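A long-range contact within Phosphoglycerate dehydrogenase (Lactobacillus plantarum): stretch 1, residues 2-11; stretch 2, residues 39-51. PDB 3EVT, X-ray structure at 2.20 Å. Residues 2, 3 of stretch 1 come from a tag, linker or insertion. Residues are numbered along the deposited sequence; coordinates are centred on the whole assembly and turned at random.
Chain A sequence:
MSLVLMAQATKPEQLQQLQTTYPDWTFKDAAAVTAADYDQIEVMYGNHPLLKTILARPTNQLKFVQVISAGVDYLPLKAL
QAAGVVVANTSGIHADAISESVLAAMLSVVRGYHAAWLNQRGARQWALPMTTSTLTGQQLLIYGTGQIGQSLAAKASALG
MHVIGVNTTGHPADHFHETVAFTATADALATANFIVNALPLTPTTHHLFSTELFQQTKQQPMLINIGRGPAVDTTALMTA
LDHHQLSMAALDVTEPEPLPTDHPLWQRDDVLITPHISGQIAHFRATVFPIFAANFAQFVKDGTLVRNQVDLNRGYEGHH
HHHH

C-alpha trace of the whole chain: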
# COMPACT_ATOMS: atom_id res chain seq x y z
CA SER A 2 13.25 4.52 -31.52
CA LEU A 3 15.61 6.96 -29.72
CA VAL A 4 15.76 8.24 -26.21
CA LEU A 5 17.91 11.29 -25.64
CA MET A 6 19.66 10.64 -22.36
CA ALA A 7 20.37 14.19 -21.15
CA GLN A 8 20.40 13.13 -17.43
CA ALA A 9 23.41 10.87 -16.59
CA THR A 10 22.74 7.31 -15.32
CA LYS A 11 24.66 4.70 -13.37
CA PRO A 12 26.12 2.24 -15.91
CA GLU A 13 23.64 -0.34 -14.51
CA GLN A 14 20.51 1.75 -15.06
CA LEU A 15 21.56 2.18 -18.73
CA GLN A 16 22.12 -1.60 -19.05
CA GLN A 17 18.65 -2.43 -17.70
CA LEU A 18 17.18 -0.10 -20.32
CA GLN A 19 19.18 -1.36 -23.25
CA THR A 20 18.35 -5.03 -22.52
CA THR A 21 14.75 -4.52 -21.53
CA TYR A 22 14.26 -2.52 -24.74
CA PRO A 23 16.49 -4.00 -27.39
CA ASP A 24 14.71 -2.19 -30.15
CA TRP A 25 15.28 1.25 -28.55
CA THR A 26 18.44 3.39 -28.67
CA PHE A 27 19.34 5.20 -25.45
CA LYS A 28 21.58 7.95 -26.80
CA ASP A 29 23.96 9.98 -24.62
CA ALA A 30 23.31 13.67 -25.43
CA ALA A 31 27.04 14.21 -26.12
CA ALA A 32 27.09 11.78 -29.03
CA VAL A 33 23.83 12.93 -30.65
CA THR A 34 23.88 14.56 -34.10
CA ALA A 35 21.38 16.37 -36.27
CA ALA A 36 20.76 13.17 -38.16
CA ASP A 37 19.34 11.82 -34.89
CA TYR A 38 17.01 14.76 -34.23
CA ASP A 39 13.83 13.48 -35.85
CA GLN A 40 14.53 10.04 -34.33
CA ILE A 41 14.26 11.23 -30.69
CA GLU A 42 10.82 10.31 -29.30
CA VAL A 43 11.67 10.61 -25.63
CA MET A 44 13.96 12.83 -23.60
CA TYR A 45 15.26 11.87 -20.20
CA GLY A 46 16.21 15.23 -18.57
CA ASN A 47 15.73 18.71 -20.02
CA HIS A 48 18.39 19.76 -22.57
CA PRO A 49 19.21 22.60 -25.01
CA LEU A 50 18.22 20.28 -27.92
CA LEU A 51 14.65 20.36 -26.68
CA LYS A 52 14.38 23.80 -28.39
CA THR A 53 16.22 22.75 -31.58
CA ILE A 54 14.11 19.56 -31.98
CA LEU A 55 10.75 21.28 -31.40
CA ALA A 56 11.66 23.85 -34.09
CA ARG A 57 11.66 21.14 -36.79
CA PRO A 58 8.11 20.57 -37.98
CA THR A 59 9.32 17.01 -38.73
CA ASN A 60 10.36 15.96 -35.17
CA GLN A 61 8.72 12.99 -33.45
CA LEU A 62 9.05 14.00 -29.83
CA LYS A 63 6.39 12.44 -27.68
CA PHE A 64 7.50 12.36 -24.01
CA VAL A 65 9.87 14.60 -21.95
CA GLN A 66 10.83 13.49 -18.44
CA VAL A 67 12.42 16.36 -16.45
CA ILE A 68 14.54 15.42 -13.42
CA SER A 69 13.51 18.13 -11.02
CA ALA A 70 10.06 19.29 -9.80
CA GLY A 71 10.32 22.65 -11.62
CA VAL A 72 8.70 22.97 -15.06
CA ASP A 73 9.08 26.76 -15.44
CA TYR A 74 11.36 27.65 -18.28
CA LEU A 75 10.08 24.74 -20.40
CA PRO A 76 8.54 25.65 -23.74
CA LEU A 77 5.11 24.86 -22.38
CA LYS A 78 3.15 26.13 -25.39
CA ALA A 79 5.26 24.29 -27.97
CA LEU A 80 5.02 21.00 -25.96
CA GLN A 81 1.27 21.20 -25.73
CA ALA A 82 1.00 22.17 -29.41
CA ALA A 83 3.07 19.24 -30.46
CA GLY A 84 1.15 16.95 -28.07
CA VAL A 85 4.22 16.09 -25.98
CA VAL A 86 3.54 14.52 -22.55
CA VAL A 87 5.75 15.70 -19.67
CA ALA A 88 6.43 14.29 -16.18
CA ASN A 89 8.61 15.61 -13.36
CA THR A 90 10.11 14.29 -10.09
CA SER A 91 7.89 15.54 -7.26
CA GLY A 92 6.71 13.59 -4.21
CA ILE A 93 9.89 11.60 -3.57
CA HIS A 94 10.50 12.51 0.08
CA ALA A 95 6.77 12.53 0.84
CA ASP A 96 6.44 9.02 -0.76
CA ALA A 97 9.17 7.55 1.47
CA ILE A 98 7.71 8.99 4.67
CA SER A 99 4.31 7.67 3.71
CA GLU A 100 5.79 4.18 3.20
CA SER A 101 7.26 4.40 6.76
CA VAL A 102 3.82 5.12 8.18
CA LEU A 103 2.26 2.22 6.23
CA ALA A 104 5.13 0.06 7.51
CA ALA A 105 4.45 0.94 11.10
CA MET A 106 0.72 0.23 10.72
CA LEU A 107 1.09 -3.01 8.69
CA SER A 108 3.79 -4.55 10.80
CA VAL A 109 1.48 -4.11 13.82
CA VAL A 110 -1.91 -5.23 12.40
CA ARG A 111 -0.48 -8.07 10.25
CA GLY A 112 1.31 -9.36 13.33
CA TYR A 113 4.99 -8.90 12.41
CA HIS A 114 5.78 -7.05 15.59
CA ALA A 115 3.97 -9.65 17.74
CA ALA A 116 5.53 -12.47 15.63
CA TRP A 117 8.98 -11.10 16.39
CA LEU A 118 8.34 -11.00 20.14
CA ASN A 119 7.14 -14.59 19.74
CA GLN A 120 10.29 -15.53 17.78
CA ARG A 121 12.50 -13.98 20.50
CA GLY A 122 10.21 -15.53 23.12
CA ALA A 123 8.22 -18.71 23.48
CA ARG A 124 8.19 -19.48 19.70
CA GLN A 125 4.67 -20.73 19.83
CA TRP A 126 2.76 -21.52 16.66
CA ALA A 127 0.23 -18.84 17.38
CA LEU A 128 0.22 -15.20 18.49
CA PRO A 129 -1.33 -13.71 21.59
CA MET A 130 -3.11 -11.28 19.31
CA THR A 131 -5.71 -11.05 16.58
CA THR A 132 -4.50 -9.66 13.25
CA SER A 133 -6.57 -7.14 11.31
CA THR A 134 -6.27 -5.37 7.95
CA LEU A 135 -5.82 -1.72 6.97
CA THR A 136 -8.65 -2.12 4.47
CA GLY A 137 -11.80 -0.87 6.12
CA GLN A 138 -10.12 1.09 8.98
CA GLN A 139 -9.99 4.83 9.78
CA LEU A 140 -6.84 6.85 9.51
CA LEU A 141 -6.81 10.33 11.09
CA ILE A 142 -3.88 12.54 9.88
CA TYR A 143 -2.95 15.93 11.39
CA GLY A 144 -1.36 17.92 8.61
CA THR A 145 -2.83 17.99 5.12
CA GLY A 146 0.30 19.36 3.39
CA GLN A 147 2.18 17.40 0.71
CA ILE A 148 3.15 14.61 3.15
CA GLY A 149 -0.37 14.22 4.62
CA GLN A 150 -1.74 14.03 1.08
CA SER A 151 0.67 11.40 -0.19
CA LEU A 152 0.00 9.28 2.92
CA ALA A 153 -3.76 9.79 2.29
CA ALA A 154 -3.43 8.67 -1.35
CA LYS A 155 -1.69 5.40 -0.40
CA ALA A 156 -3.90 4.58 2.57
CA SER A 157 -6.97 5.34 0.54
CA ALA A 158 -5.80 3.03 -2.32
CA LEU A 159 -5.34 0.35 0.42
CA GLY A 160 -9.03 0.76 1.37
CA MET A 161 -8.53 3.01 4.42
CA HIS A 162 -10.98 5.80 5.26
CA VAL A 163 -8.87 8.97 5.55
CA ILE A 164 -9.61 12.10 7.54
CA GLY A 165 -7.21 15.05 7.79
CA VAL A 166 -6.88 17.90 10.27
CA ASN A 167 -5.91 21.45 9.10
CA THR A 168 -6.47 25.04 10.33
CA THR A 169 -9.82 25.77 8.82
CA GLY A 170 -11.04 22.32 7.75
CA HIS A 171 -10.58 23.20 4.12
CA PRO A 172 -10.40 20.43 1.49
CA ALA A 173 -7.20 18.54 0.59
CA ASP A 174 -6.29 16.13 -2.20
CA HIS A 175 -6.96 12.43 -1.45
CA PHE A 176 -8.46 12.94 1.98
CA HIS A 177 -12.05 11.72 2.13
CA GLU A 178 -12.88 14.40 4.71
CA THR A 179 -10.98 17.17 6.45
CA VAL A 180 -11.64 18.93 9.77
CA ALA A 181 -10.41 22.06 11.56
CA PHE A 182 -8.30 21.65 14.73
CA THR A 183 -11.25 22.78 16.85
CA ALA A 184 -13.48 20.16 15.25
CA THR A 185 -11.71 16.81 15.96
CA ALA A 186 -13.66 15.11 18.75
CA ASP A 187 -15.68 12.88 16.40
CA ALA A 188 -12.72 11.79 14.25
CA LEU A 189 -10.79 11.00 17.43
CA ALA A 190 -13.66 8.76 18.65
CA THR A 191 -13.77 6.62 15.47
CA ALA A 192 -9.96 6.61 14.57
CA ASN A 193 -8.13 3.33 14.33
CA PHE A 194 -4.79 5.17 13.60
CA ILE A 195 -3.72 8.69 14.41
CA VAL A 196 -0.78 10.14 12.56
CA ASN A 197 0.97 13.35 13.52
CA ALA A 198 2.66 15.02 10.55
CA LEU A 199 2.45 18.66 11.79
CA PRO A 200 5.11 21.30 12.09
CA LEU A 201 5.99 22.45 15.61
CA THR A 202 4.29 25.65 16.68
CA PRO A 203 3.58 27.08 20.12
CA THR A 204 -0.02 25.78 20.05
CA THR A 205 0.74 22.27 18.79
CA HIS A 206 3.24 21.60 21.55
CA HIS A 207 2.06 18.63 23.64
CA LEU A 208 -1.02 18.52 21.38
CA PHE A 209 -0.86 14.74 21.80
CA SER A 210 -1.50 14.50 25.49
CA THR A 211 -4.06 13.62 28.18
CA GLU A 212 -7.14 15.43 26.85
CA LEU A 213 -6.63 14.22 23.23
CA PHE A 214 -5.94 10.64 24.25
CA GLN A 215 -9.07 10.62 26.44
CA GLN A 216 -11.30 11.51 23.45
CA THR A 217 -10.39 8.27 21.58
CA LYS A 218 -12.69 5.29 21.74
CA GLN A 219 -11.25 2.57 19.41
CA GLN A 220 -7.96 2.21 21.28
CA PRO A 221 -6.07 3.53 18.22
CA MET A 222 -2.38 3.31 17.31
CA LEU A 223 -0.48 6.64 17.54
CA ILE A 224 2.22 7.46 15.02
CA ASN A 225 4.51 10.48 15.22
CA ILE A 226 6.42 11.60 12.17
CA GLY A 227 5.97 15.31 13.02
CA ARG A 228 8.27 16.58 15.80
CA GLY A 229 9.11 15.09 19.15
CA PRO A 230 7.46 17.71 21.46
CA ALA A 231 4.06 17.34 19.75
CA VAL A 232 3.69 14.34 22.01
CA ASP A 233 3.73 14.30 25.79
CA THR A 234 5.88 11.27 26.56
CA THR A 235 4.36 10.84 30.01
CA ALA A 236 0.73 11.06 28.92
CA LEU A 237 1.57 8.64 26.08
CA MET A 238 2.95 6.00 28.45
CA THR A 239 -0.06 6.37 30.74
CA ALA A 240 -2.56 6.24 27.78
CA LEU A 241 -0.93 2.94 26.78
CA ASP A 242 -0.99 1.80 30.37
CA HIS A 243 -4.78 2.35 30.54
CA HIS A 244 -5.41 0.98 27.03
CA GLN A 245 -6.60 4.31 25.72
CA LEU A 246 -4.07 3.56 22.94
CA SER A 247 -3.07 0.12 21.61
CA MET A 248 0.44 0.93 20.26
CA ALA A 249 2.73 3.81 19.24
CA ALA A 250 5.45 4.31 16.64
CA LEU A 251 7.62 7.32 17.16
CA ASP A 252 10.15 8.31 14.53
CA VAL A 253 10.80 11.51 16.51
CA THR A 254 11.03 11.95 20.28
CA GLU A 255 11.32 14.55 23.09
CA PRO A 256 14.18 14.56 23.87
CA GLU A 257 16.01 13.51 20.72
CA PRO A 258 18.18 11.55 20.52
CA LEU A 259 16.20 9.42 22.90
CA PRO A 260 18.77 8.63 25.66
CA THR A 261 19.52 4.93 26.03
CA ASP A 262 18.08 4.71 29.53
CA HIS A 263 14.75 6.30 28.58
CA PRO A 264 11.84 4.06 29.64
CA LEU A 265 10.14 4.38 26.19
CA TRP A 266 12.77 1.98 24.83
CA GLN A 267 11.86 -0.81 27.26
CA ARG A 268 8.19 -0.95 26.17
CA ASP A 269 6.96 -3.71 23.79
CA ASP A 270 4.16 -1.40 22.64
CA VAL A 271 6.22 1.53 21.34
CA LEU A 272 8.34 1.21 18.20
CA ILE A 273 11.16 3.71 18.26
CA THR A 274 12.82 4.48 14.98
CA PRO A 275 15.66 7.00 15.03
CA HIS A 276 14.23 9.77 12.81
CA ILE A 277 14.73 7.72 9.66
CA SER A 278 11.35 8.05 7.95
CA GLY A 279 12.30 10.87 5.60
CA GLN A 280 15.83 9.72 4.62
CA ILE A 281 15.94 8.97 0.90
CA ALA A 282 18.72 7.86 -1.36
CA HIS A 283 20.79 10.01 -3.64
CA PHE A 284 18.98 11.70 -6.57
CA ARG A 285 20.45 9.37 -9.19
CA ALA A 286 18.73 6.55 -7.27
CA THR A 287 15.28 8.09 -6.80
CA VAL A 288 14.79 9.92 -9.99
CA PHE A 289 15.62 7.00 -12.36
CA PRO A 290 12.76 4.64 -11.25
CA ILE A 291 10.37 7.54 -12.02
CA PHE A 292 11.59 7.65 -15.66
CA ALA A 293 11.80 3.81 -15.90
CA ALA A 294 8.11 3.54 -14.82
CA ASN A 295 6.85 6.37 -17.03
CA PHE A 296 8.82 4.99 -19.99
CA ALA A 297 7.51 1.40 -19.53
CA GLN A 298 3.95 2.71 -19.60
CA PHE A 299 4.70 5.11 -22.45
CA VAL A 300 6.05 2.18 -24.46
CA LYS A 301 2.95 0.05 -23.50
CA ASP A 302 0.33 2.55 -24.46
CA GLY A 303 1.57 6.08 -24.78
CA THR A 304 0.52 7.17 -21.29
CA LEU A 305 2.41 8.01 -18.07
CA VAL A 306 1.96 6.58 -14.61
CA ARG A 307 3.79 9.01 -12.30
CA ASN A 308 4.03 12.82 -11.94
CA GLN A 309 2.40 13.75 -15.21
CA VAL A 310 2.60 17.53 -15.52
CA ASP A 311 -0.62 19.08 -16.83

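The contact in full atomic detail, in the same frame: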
# COMPACT_ATOMS: atom_id res chain seq x y z
N SER A 2 11.92 5.23 -31.49
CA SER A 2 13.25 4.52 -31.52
C SER A 2 14.35 5.09 -30.62
O SER A 2 15.06 4.34 -30.03
CB SER A 2 13.82 4.38 -32.94
N LEU A 3 14.50 6.41 -30.52
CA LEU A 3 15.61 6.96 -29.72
C LEU A 3 15.18 7.70 -28.48
O LEU A 3 14.30 8.54 -28.53
CB LEU A 3 16.39 7.98 -30.51
CG LEU A 3 17.79 7.65 -30.99
CD1 LEU A 3 17.68 6.80 -32.28
CD2 LEU A 3 18.55 8.95 -31.22
N VAL A 4 15.85 7.41 -27.37
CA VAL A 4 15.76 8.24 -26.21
C VAL A 4 17.02 9.09 -26.09
O VAL A 4 18.14 8.57 -26.10
CB VAL A 4 15.61 7.44 -24.90
CG1 VAL A 4 15.39 8.41 -23.70
CG2 VAL A 4 14.49 6.45 -25.01
N LEU A 5 16.81 10.40 -25.92
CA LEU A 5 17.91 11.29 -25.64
C LEU A 5 18.14 11.26 -24.15
O LEU A 5 17.31 11.76 -23.41
CB LEU A 5 17.54 12.72 -26.01
CG LEU A 5 18.62 13.75 -25.66
CD1 LEU A 5 19.92 13.37 -26.36
CD2 LEU A 5 18.22 15.13 -26.17
N MET A 6 19.24 10.65 -23.73
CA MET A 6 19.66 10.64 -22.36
C MET A 6 20.43 11.91 -21.96
O MET A 6 21.64 11.93 -21.88
CB MET A 6 20.48 9.40 -22.14
CG MET A 6 19.70 8.15 -22.57
SD MET A 6 18.29 7.74 -21.49
CE MET A 6 19.17 7.02 -20.12
N ALA A 7 19.72 12.98 -21.65
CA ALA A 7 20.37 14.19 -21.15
C ALA A 7 20.79 14.07 -19.65
O ALA A 7 21.90 14.48 -19.29
CB ALA A 7 19.51 15.38 -21.42
N GLN A 8 19.96 13.47 -18.80
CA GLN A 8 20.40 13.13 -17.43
C GLN A 8 21.35 11.93 -17.45
O GLN A 8 21.06 10.94 -18.10
CB GLN A 8 19.18 12.80 -16.58
CG GLN A 8 19.47 12.24 -15.19
CD GLN A 8 20.34 13.15 -14.34
OE1 GLN A 8 21.28 12.70 -13.64
NE2 GLN A 8 20.03 14.46 -14.38
N ALA A 9 22.49 12.02 -16.75
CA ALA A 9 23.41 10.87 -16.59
C ALA A 9 22.79 9.68 -15.81
O ALA A 9 21.90 9.86 -14.98
CB ALA A 9 24.69 11.34 -15.92
N THR A 10 23.26 8.47 -16.05
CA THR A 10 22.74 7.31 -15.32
C THR A 10 23.89 6.44 -14.84
O THR A 10 24.91 6.38 -15.49
CB THR A 10 21.80 6.38 -16.19
OG1 THR A 10 22.53 5.85 -17.29
CG2 THR A 10 20.59 7.12 -16.71
N LYS A 11 23.73 5.76 -13.72
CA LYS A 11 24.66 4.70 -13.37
C LYS A 11 24.81 3.73 -14.57
O LYS A 11 23.84 3.46 -15.29
CB LYS A 11 24.17 3.97 -12.11
N ASP A 39 15.23 13.83 -35.62
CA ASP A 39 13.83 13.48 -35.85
C ASP A 39 13.54 12.03 -35.40
O ASP A 39 12.43 11.54 -35.49
CB ASP A 39 13.43 13.73 -37.32
CG ASP A 39 13.38 15.22 -37.66
OD1 ASP A 39 13.69 16.04 -36.77
OD2 ASP A 39 13.01 15.57 -38.82
N GLN A 40 14.59 11.38 -34.89
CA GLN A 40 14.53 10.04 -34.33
C GLN A 40 14.11 10.00 -32.84
O GLN A 40 13.51 9.03 -32.36
CB GLN A 40 15.93 9.46 -34.39
CG GLN A 40 16.47 9.38 -35.78
CD GLN A 40 15.60 8.48 -36.56
OE1 GLN A 40 15.92 7.29 -36.76
NE2 GLN A 40 14.43 9.00 -36.93
N ILE A 41 14.52 11.05 -32.12
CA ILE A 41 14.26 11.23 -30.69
C ILE A 41 12.76 11.29 -30.32
O ILE A 41 12.08 12.26 -30.57
CB ILE A 41 15.03 12.51 -30.20
CG1 ILE A 41 16.52 12.33 -30.53
CG2 ILE A 41 14.77 12.81 -28.72
CD1 ILE A 41 17.39 13.58 -30.34
N GLU A 42 12.24 10.23 -29.70
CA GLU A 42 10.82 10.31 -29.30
C GLU A 42 10.64 10.62 -27.81
O GLU A 42 9.59 11.07 -27.38
CB GLU A 42 10.07 9.03 -29.67
CG GLU A 42 10.06 8.75 -31.16
CD GLU A 42 9.28 7.47 -31.49
OE1 GLU A 42 8.24 7.20 -30.86
OE2 GLU A 42 9.74 6.72 -32.37
N VAL A 43 11.69 10.37 -27.05
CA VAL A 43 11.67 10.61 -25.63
C VAL A 43 12.96 11.33 -25.17
O VAL A 43 14.04 11.13 -25.72
CB VAL A 43 11.54 9.30 -24.89
CG1 VAL A 43 11.59 9.53 -23.38
CG2 VAL A 43 10.26 8.57 -25.36
N MET A 44 12.82 12.18 -24.16
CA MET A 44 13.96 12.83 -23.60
C MET A 44 13.96 12.56 -22.11
O MET A 44 12.97 12.80 -21.39
CB MET A 44 13.91 14.35 -23.94
CG MET A 44 15.25 15.12 -23.78
SD MET A 44 15.12 16.92 -24.20
CE MET A 44 14.03 16.72 -25.60
N TYR A 45 15.06 11.99 -21.63
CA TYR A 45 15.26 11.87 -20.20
C TYR A 45 16.16 13.04 -19.73
O TYR A 45 17.36 13.07 -20.05
CB TYR A 45 15.91 10.53 -19.93
CG TYR A 45 16.24 10.30 -18.48
CD1 TYR A 45 15.37 10.69 -17.47
CD2 TYR A 45 17.42 9.66 -18.12
CE1 TYR A 45 15.70 10.45 -16.09
CE2 TYR A 45 17.73 9.40 -16.78
CZ TYR A 45 16.87 9.79 -15.78
OH TYR A 45 17.26 9.55 -14.48
N GLY A 46 15.55 14.00 -19.02
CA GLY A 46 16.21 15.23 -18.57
C GLY A 46 15.94 16.34 -19.57
O GLY A 46 15.85 16.09 -20.76
N ASN A 47 15.82 17.57 -19.10
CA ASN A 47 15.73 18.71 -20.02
C ASN A 47 17.12 19.00 -20.62
O ASN A 47 18.13 18.66 -20.03
CB ASN A 47 15.11 19.91 -19.29
CG ASN A 47 15.05 21.20 -20.14
OD1 ASN A 47 14.81 21.18 -21.37
ND2 ASN A 47 15.23 22.34 -19.47
N HIS A 48 17.16 19.58 -21.82
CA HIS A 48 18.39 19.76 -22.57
C HIS A 48 18.18 20.88 -23.59
O HIS A 48 17.05 21.16 -23.98
CB HIS A 48 18.78 18.47 -23.29
CG HIS A 48 20.17 18.46 -23.87
ND1 HIS A 48 20.46 18.97 -25.12
CD2 HIS A 48 21.33 17.93 -23.41
CE1 HIS A 48 21.75 18.80 -25.37
NE2 HIS A 48 22.30 18.15 -24.36
N PRO A 49 19.27 21.54 -23.99
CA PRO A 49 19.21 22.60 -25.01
C PRO A 49 18.60 22.13 -26.34
O PRO A 49 17.93 22.92 -27.01
CB PRO A 49 20.70 22.97 -25.21
CG PRO A 49 21.29 22.77 -23.83
CD PRO A 49 20.57 21.54 -23.27
N LEU A 50 18.81 20.86 -26.70
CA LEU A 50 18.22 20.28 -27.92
C LEU A 50 16.71 20.26 -27.91
O LEU A 50 16.09 20.21 -28.97
CB LEU A 50 18.72 18.87 -28.16
CG LEU A 50 20.12 18.93 -28.73
CD1 LEU A 50 20.68 17.54 -28.79
CD2 LEU A 50 20.05 19.58 -30.11
N LEU A 51 16.10 20.30 -26.73
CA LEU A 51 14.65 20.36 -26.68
C LEU A 51 14.17 21.47 -27.65
O LEU A 51 13.37 21.23 -28.55
CB LEU A 51 14.14 20.56 -25.23
CG LEU A 51 12.62 20.64 -24.94
CD1 LEU A 51 11.86 19.51 -25.66
CD2 LEU A 51 12.27 20.69 -23.40
O HOH W 1 19.77 9.24 -13.57

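Strands 3-6 and 41-45 lie side by side as parallel neighbours in a sheet, their directions 24° apart and their axes approaching to 4.6 Å. As is usual in parallel pairing, one strand uses alternate residues for its hydrogen bonds: Leu5 N donates to Val43 O (2.9 Å), and Leu5 O accepts from Tyr45 N (2.9 Å). Earlier, Leu3 O accepts from Glu42 N (2.9 Å), while Leu3 N makes a weak bond to Gln40 O (3.4 Å). The register is not uniform. Leu3 pairs with Ile41 but Val4 with Val43, so stretch 2 carries one extra residue, Glu42, in a beta bulge; its psi of -20° departs from the extended values of its neighbours. Beyond the strand, Tyr45 O receives Gln8 N (2.9 Å, nearly straight) and, weakly, Ala7 N (2.9 Å), which fastens the chain as it turns out of the sheet.

Gly46 sits where this turn crowds the partner. Its phi/psi of 96/146° would jam a CB against the preceding carbonyl oxygen, and that CB would also lie 2.8 Å from Gln8 N, so glycine suits both the backbone and the packing.

Side chains divide between the two faces of the sheet. On one, Leu3, Ile41, Leu5 and Met44 form a buried apolar layer. Leu5, with chi1 t, brings CD2 to 3.8 Å from Met44 CG and 4.3 Å from Leu50 CB, while its CB lies 3.9 Å from Ile41 CG2; a branched aliphatic chain can fill such a pocket without leaving a polar group unpaired. Leu3, which comes from the expression tag, places CD2 4.0 Å from Ile41 CG1.

The other face carries Val4, Val43, Met6 and Tyr45. The compact valines meet at 4.0 Å between Val4 CG1 and Val43 CG1. Tyr45, which has more area covered by the other stretch (124 Å²) than any other residue here, offers a broad surface: Gln8 CB lies over one face, 3.8 Å from the ring centroid in a CH-pi contact, Thr10 CG2 meets the edge at 3.7 Å from Tyr45 CE2, and flexible Met6 brings CE obliquely to 3.7 Å from Tyr45 CD2. The phenol also serves a polar need: a water bridges Tyr45 OH (2.7 Å) and Ala9 O (2.6 Å), donating to the latter.

Past the strands, small Ala7 lets His48 approach, with Ala7 CB 3.7 Å from His48 CB. The His48 ring serves the chain's own fold, as His48 ND1 accepts from Leu50 N (3.0 Å) in a capping bond at the start of the following helix. In all, 816 Å² is buried between the stretches.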